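Local coordinates for transcriptional regulator, TetR family (Agrobacterium tumefaciens, PDB 2G7S), which probably represses or otherwise controls transcription as a TetR-family dimer, binding operator DNA through N-terminal helix-turn-helix domains and sensing a ligand through its C-terminal domains, at residues A[15-20]-A[57-62]; A[24-29]-A[114-119]. One frame throughout, in Å; residues are numbered along the deposited sequence.

Interaction 1 (A[15-20]-A[57-62]); sequences QCARTL and CKLVSQ
Leu59 reaches from helix 52-77 onto the backbone and side chains of Ala17 and Arg18 in helix 6-24, joining the first helix of the TetR-type DNA-binding domain to the long helix that leads from that domain into the C-terminal domain. The two short helical segments cross almost at right angles (signed angle -84°), their axes 9.9 Å apart. Leu59 CG stands anti to the backbone N, which brings CD1 to 3.6 Å from Ala17 CB and against the backbone N of Arg18, while CD2 meets Arg18 CG at 4.2 Å, crossing the arginine chain at a slant. Arg18 runs out extended to CD and bends at chi3, which carries the guanidinium past Leu59 to the extended amide arm of Gln62. The hydrogen bond there is bent: Arg18 NH2 donates to Gln62 OE1 at 3.2 Å with an N-H...O angle of 152°, the acceptor near the guanidinium plane but the donor tilted 29° from the carbonyl plane. Val105 packs on both Arg18 and Leu59. The guanidinium is held from two positions of helix 52-77, because Arg18 NH1 also forms a salt bridge to Glu66 OE1.

Interaction 2 (A[24-29]-A[114-119]); sequences GGYNSF and PVLPET
Tyr26 carries the apolar part of this contact, meeting Leu116 and Pro117 of the linker before helix 118-144 from the turn between helices 6-24 and 31-38. Pro117 lies over one face of the phenol as a CH-pi contact: its CD is 4.0 Å from the ring centroid, 22° off the normal and displaced toward the rim. Its CG reaches beyond the ring to the hydroxyl end, 3.4 Å from Tyr26 OH. Leu116 meets the root of the same side chain, with CD2 3.4 Å from Tyr26 CB and also against CG, an oblique approach to the ring. Leucine and proline thus divide the length of the tyrosine between them, one at the base and one toward the hydroxyl. Tyr26 CG stands anti to the backbone N (chi1 -171°), which sends the ring toward the linker.

Polar contact across the segments goes through water. One molecule accepts from Asn27 ND2 at 3.0 Å and donates to Val115 O at 2.8 Å, while Val115 CG2 packs against the same amide nitrogen. Within the turn, Gly25 O is gripped by both the backbone N and the OG of Ser28, the latter at 2.8 Å; Gly25 has positive phi just after helix 6-24.

Further out, Lys52 makes cation-pi contacts with Tyr26 and Phe29, and Asn27 packs on Asn27 of the second subunit. Tyr26 and Leu116 both touch Leu109 of helix 105-110, whereas Tyr26 and Pro117 share Ser53 of helix 52-77, and Pro117 occupies the N-cap position of helix 118-144.

Interactions 1 and 2 lie with their centres about 12 Å apart and cross along the chain, in the order 15-20, 24-29, 57-62, 114-119. Helix 6-24 supplies 15-20 and runs directly into the turn 24-29, so one short piece of the DNA-binding domain meets two parts of the remaining chain. Interaction 1 ties helix 6-24 to the connecting helix 52-77, and interaction 2 ties the turn to the linker of the C-terminal domain. The contacts also touch each other, Leu20 packing on Phe29 and Cys57 on Thr119. In TetR-family regulators, ligand-driven shifts are relayed to the DNA-binding helices; a position at the junction of the two domains is consistent with a part in such coupling.

Interaction 1 (A[15-20]-A[57-62])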
ATOM      1  N   GLN A  15     -20.294   6.588   8.681  0.50 12.97           N
ATOM      2  CA  GLN A  15     -20.315   5.134   8.382  0.50 14.10           C
ATOM      3  C   GLN A  15     -20.127   4.967   6.855  0.50 12.93           C
ATOM      4  O   GLN A  15     -19.191   4.309   6.343  0.50 12.41           O
ATOM      5  CB  GLN A  15     -21.651   4.531   8.862  0.50 12.78           C
ATOM      6  CG  GLN A  15     -21.770   3.030   8.598  0.50 16.40           C
ATOM      7  CD  GLN A  15     -22.933   2.341   9.280  0.50 19.60           C
ATOM      8  OE1 GLN A  15     -23.308   2.665  10.402  0.50 23.02           O
ATOM      9  NE2 GLN A  15     -23.492   1.349   8.605  0.50 25.55           N
ATOM     10  N   CYS A  16     -21.015   5.589   6.110  1.00 12.15           N
ATOM     11  CA  CYS A  16     -21.033   5.470   4.640  1.00 11.77           C
ATOM     12  C   CYS A  16     -19.691   5.884   4.040  1.00 11.56           C
ATOM     13  O   CYS A  16     -19.093   5.158   3.243  1.00 13.17           O
ATOM     14  CB  CYS A  16     -22.185   6.341   4.064  1.00 11.65           C
ATOM     15  SG  CYS A  16     -22.128   6.433   2.286  1.00 14.32           S
ATOM     16  N   ALA A  17     -19.194   7.048   4.448  1.00 11.24           N
ATOM     17  CA  ALA A  17     -17.936   7.535   3.893  1.00 11.34           C
ATOM     18  C   ALA A  17     -16.787   6.558   4.237  1.00 10.73           C
ATOM     19  O   ALA A  17     -15.874   6.351   3.414  1.00 12.09           O
ATOM     20  CB  ALA A  17     -17.637   8.884   4.445  1.00 11.59           C
ATOM     21  N   ARG A  18     -16.836   5.965   5.408  1.00 11.44           N
ATOM     22  CA  ARG A  18     -15.746   4.998   5.764  1.00 12.78           C
ATOM     23  C   ARG A  18     -15.805   3.815   4.772  1.00 12.07           C
ATOM     24  O   ARG A  18     -14.763   3.371   4.255  1.00 12.35           O
ATOM     25  CB  ARG A  18     -15.903   4.519   7.185  1.00 13.93           C
ATOM     26  CG  ARG A  18     -14.600   3.761   7.500  1.00 19.18           C
ATOM     27  CD  ARG A  18     -14.360   3.084   8.746  1.00 24.34           C
ATOM     28  NE  ARG A  18     -14.702   3.862   9.897  1.00 23.61           N
ATOM     29  CZ  ARG A  18     -14.565   3.383  11.153  1.00 21.89           C
ATOM     30  NH1 ARG A  18     -14.076   2.147  11.319  1.00 24.39           N
ATOM     31  NH2 ARG A  18     -14.961   4.131  12.195  1.00 19.44           N
ATOM     32  N   THR A  19     -16.993   3.266   4.521  1.00 12.23           N
ATOM     33  CA  THR A  19     -17.059   2.133   3.615  1.00 12.26           C
ATOM     34  C   THR A  19     -16.599   2.530   2.218  1.00 12.28           C
ATOM     35  O   THR A  19     -15.841   1.804   1.577  1.00 12.58           O
ATOM     36  CB  THR A  19     -18.518   1.630   3.598  1.00 13.51           C
ATOM     37  OG1 THR A  19     -18.838   1.225   4.926  1.00 17.24           O
ATOM     38  CG2 THR A  19     -18.709   0.487   2.640  1.00 17.48           C
ATOM     39  N   LEU A  20     -16.987   3.728   1.765  1.00 11.69           N
ATOM     40  CA  LEU A  20     -16.589   4.155   0.413  1.00 11.91           C
ATOM     41  C   LEU A  20     -15.068   4.383   0.324  1.00 10.69           C
ATOM     42  O   LEU A  20     -14.441   4.072  -0.686  1.00 11.41           O
ATOM     43  CB  LEU A  20     -17.341   5.443  -0.063  1.00 12.39           C
ATOM     44  CG  LEU A  20     -18.901   5.274  -0.059  1.00 14.46           C
ATOM     45  CD1 LEU A  20     -19.497   6.608  -0.458  1.00 14.10           C
ATOM     46  CD2 LEU A  20     -19.282   4.147  -1.056  1.00 18.07           C
ATOM     47  N   CYS A  57     -11.280  13.968   8.019  1.00  7.74           N
ATOM     48  CA  CYS A  57     -10.536  13.984   9.283  1.00  7.91           C
ATOM     49  C   CYS A  57     -11.354  13.367  10.390  1.00  8.50           C
ATOM     50  O   CYS A  57     -10.789  12.640  11.223  1.00  9.56           O
ATOM     51  CB  CYS A  57     -10.219  15.427   9.678  1.00  8.98           C
ATOM     52  SG  CYS A  57      -8.861  16.168   8.758  1.00 10.31           S
ATOM     53  N   LYS A  58     -12.663  13.660  10.424  0.50  9.32           N
ATOM     54  CA  LYS A  58     -13.517  13.082  11.475  0.50  9.35           C
ATOM     55  C   LYS A  58     -13.619  11.561  11.346  0.50  8.81           C
ATOM     56  O   LYS A  58     -13.722  10.855  12.348  0.50  9.53           O
ATOM     57  CB  LYS A  58     -14.904  13.714  11.410  0.50 10.21           C
ATOM     58  CG  LYS A  58     -14.825  15.163  11.863  0.50 14.05           C
ATOM     59  CD  LYS A  58     -14.755  15.233  13.377  0.50 17.51           C
ATOM     60  CE  LYS A  58     -14.453  16.662  13.842  0.50 18.54           C
ATOM     61  NZ  LYS A  58     -15.033  17.646  12.937  0.50 15.75           N
ATOM     62  N   LEU A  59     -13.712  11.085  10.113  1.00  9.55           N
ATOM     63  CA  LEU A  59     -13.786   9.656   9.882  1.00  9.35           C
ATOM     64  C   LEU A  59     -12.497   8.999  10.326  1.00  9.70           C
ATOM     65  O   LEU A  59     -12.555   7.909  10.947  1.00 10.29           O
ATOM     66  CB  LEU A  59     -13.964   9.516   8.338  1.00 14.27           C
ATOM     67  CG  LEU A  59     -13.987   8.319   7.465  1.00 16.69           C
ATOM     68  CD1 LEU A  59     -14.438   8.766   6.051  1.00 15.22           C
ATOM     69  CD2 LEU A  59     -12.752   7.497   7.506  1.00 13.42           C
ATOM     70  N   VAL A  60     -11.340   9.580   9.942  1.00  8.87           N
ATOM     71  CA  VAL A  60     -10.070   8.925  10.301  1.00  8.93           C
ATOM     72  C   VAL A  60      -9.878   9.004  11.814  1.00  9.44           C
ATOM     73  O   VAL A  60      -9.402   8.024  12.407  1.00  9.60           O
ATOM     74  CB  VAL A  60      -8.911   9.574   9.583  1.00  8.79           C
ATOM     75  CG1 VAL A  60      -7.612   9.036  10.075  1.00 10.16           C
ATOM     76  CG2 VAL A  60      -9.071   9.376   8.031  1.00 10.71           C
ATOM     77  N   SER A  61     -10.231  10.154  12.463  1.00  9.32           N
ATOM     78  CA  SER A  61     -10.058  10.211  13.936  1.00 10.25           C
ATOM     79  C   SER A  61     -10.900   9.092  14.616  1.00 11.11           C
ATOM     80  O   SER A  61     -10.404   8.393  15.542  1.00 12.86           O
ATOM     81  CB  SER A  61     -10.547  11.596  14.428  1.00 12.32           C
ATOM     82  OG  SER A  61     -10.455  11.657  15.813  1.00 16.91           O
ATOM     83  N   GLN A  62     -12.110   8.847  14.118  1.00 11.62           N
ATOM     84  CA  GLN A  62     -12.985   7.809  14.726  1.00 11.70           C
ATOM     85  C   GLN A  62     -12.370   6.427  14.422  1.00 12.00           C
ATOM     86  O   GLN A  62     -12.418   5.500  15.276  1.00 13.99           O
ATOM     87  CB  GLN A  62     -14.363   7.891  14.062  1.00 13.47           C
ATOM     88  CG  GLN A  62     -15.385   6.827  14.512  1.00 18.21           C
ATOM     89  CD  GLN A  62     -16.664   7.057  13.718  1.00 25.40           C
ATOM     90  OE1 GLN A  62     -16.780   6.692  12.529  1.00 25.95           O
ATOM     91  NE2 GLN A  62     -17.602   7.731  14.339  1.00 28.39           N
TER

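Interaction 2 (A[24-29]-A[114-119])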
ATOM      1  N   GLY A  24     -11.661   2.863  -2.413  1.00 11.05           N
ATOM      2  CA  GLY A  24     -10.856   3.596  -3.412  1.00 12.07           C
ATOM      3  C   GLY A  24     -10.159   4.841  -2.954  1.00 11.06           C
ATOM      4  O   GLY A  24      -9.696   5.533  -3.842  1.00 12.57           O
ATOM      5  N   GLY A  25     -10.136   5.154  -1.653  1.00  9.85           N
ATOM      6  CA  GLY A  25      -9.441   6.319  -1.168  1.00 10.88           C
ATOM      7  C   GLY A  25     -10.227   7.625  -1.280  1.00  8.85           C
ATOM      8  O   GLY A  25     -11.416   7.686  -1.653  1.00  9.97           O
ATOM      9  N   TYR A  26      -9.513   8.696  -1.003  1.00  8.26           N
ATOM     10  CA  TYR A  26     -10.120  10.000  -0.780  1.00  9.17           C
ATOM     11  C   TYR A  26     -10.941  10.477  -1.981  1.00  8.31           C
ATOM     12  O   TYR A  26     -11.983  11.121  -1.833  1.00 10.37           O
ATOM     13  CB  TYR A  26      -8.989  10.986  -0.547  1.00  9.28           C
ATOM     14  CG  TYR A  26      -9.486  12.342  -0.099  1.00  9.74           C
ATOM     15  CD1 TYR A  26      -9.804  12.574   1.240  1.00 10.34           C
ATOM     16  CD2 TYR A  26      -9.596  13.423  -1.014  1.00 11.35           C
ATOM     17  CE1 TYR A  26     -10.260  13.849   1.665  1.00 11.77           C
ATOM     18  CE2 TYR A  26     -10.056  14.694  -0.560  1.00 12.17           C
ATOM     19  CZ  TYR A  26     -10.403  14.869   0.764  1.00 11.27           C
ATOM     20  OH  TYR A  26     -10.867  16.074   1.216  1.00 13.23           O
ATOM     21  N   ASN A  27     -10.429  10.244  -3.184  1.00  8.53           N
ATOM     22  CA  ASN A  27     -11.003  10.815  -4.414  1.00  9.80           C
ATOM     23  C   ASN A  27     -11.933   9.867  -5.124  1.00 12.25           C
ATOM     24  O   ASN A  27     -12.353  10.132  -6.270  1.00 14.63           O
ATOM     25  CB  ASN A  27      -9.885  11.310  -5.331  1.00  9.92           C
ATOM     26  CG  ASN A  27      -9.283  12.608  -4.844  1.00 10.81           C
ATOM     27  OD1 ASN A  27     -10.016  13.599  -4.733  1.00 16.02           O
ATOM     28  ND2 ASN A  27      -7.975  12.622  -4.533  1.00 11.79           N
ATOM     29  N   SER A  28     -12.246   8.748  -4.492  1.00 12.10           N
ATOM     30  CA  SER A  28     -13.072   7.739  -5.163  1.00 13.78           C
ATOM     31  C   SER A  28     -14.552   7.889  -4.830  1.00 15.67           C
ATOM     32  O   SER A  28     -15.352   7.052  -5.305  1.00 18.76           O
ATOM     33  CB  SER A  28     -12.669   6.359  -4.690  1.00 17.12           C
ATOM     34  OG  SER A  28     -12.978   6.067  -3.339  1.00 16.75           O
ATOM     35  N   PHE A  29     -14.920   8.837  -3.970  1.00 14.96           N
ATOM     36  CA  PHE A  29     -16.343   9.061  -3.625  1.00 15.92           C
ATOM     37  C   PHE A  29     -16.633  10.536  -3.565  1.00 16.22           C
ATOM     38  O   PHE A  29     -15.726  11.350  -3.396  1.00 16.27           O
ATOM     39  CB  PHE A  29     -16.719   8.357  -2.318  1.00 17.32           C
ATOM     40  CG  PHE A  29     -16.143   9.008  -1.117  1.00 15.07           C
ATOM     41  CD1 PHE A  29     -16.937   9.889  -0.391  1.00 15.10           C
ATOM     42  CD2 PHE A  29     -14.784   8.850  -0.723  1.00 16.33           C
ATOM     43  CE1 PHE A  29     -16.471  10.584   0.719  1.00 16.07           C
ATOM     44  CE2 PHE A  29     -14.319   9.578   0.366  1.00 18.45           C
ATOM     45  CZ  PHE A  29     -15.117  10.417   1.116  1.00 18.76           C
ATOM     46  N   PRO A 114       0.420  12.666  -1.165  1.00  7.12           N
ATOM     47  CA  PRO A 114       0.785  13.930  -1.886  1.00  8.42           C
ATOM     48  C   PRO A 114      -0.433  14.745  -2.363  1.00  9.00           C
ATOM     49  O   PRO A 114      -0.280  15.948  -2.597  1.00 11.05           O
ATOM     50  CB  PRO A 114       1.549  13.418  -3.134  1.00  8.95           C
ATOM     51  CG  PRO A 114       2.279  12.159  -2.588  1.00  8.74           C
ATOM     52  CD  PRO A 114       1.151  11.480  -1.719  1.00  8.32           C
ATOM     53  N   VAL A 115      -1.604  14.126  -2.509  1.00  7.46           N
ATOM     54  CA  VAL A 115      -2.787  14.874  -2.983  1.00  8.38           C
ATOM     55  C   VAL A 115      -3.784  15.102  -1.869  1.00  8.25           C
ATOM     56  O   VAL A 115      -4.843  15.706  -2.120  1.00 11.30           O
ATOM     57  CB  VAL A 115      -3.478  14.207  -4.177  1.00  8.51           C
ATOM     58  CG1 VAL A 115      -2.434  13.998  -5.343  1.00 10.35           C
ATOM     59  CG2 VAL A 115      -4.192  12.887  -3.816  1.00 10.41           C
ATOM     60  N   LEU A 116      -3.505  14.626  -0.658  1.00  7.50           N
ATOM     61  CA  LEU A 116      -4.527  14.783   0.390  1.00  8.04           C
ATOM     62  C   LEU A 116      -4.435  16.163   1.071  1.00  8.42           C
ATOM     63  O   LEU A 116      -3.350  16.773   1.172  1.00 10.24           O
ATOM     64  CB  LEU A 116      -4.309  13.744   1.513  1.00  8.64           C
ATOM     65  CG  LEU A 116      -4.534  12.304   1.087  1.00  8.49           C
ATOM     66  CD1 LEU A 116      -4.284  11.360   2.260  1.00  9.70           C
ATOM     67  CD2 LEU A 116      -5.950  12.075   0.537  1.00 11.44           C
ATOM     68  N   PRO A 117      -5.560  16.627   1.612  1.00  8.62           N
ATOM     69  CA  PRO A 117      -5.449  17.787   2.471  1.00  8.99           C
ATOM     70  C   PRO A 117      -4.444  17.605   3.608  1.00  8.71           C
ATOM     71  O   PRO A 117      -4.394  16.507   4.209  1.00  9.53           O
ATOM     72  CB  PRO A 117      -6.885  17.950   3.040  1.00 10.68           C
ATOM     73  CG  PRO A 117      -7.815  17.178   2.085  1.00 12.13           C
ATOM     74  CD  PRO A 117      -6.906  16.012   1.561  1.00  9.95           C
ATOM     75  N   GLU A 118      -3.708  18.653   3.939  1.00  9.26           N
ATOM     76  CA  GLU A 118      -2.711  18.524   5.001  1.00 10.67           C
ATOM     77  C   GLU A 118      -3.361  18.055   6.314  1.00  8.79           C
ATOM     78  O   GLU A 118      -2.718  17.309   7.093  1.00  9.53           O
ATOM     79  CB  GLU A 118      -2.041  19.836   5.290  1.00 12.65           C
ATOM     80  CG  GLU A 118      -1.245  20.346   4.098  1.00 15.59           C
ATOM     81  CD  GLU A 118      -0.570  21.699   4.359  1.00 18.44           C
ATOM     82  OE1 GLU A 118      -0.901  22.420   5.322  1.00 18.81           O
ATOM     83  OE2 GLU A 118       0.273  22.058   3.491  1.00 21.15           O
ATOM     84  N   THR A 119      -4.593  18.504   6.601  1.00  8.93           N
ATOM     85  CA  THR A 119      -5.196  18.093   7.879  1.00  8.30           C
ATOM     86  C   THR A 119      -5.468  16.581   7.917  1.00  8.41           C
ATOM     87  O   THR A 119      -5.312  15.927   8.992  1.00  8.85           O
ATOM     88  CB  THR A 119      -6.497  18.819   8.150  1.00  8.75           C
ATOM     89  OG1 THR A 119      -7.321  18.669   6.990  1.00  9.40           O
ATOM     90  CG2 THR A 119      -6.208  20.364   8.389  1.00 11.24           C
TER
HETATM   91  O   HOH W   1      -6.932  15.316  -3.887  1.00 16.77           O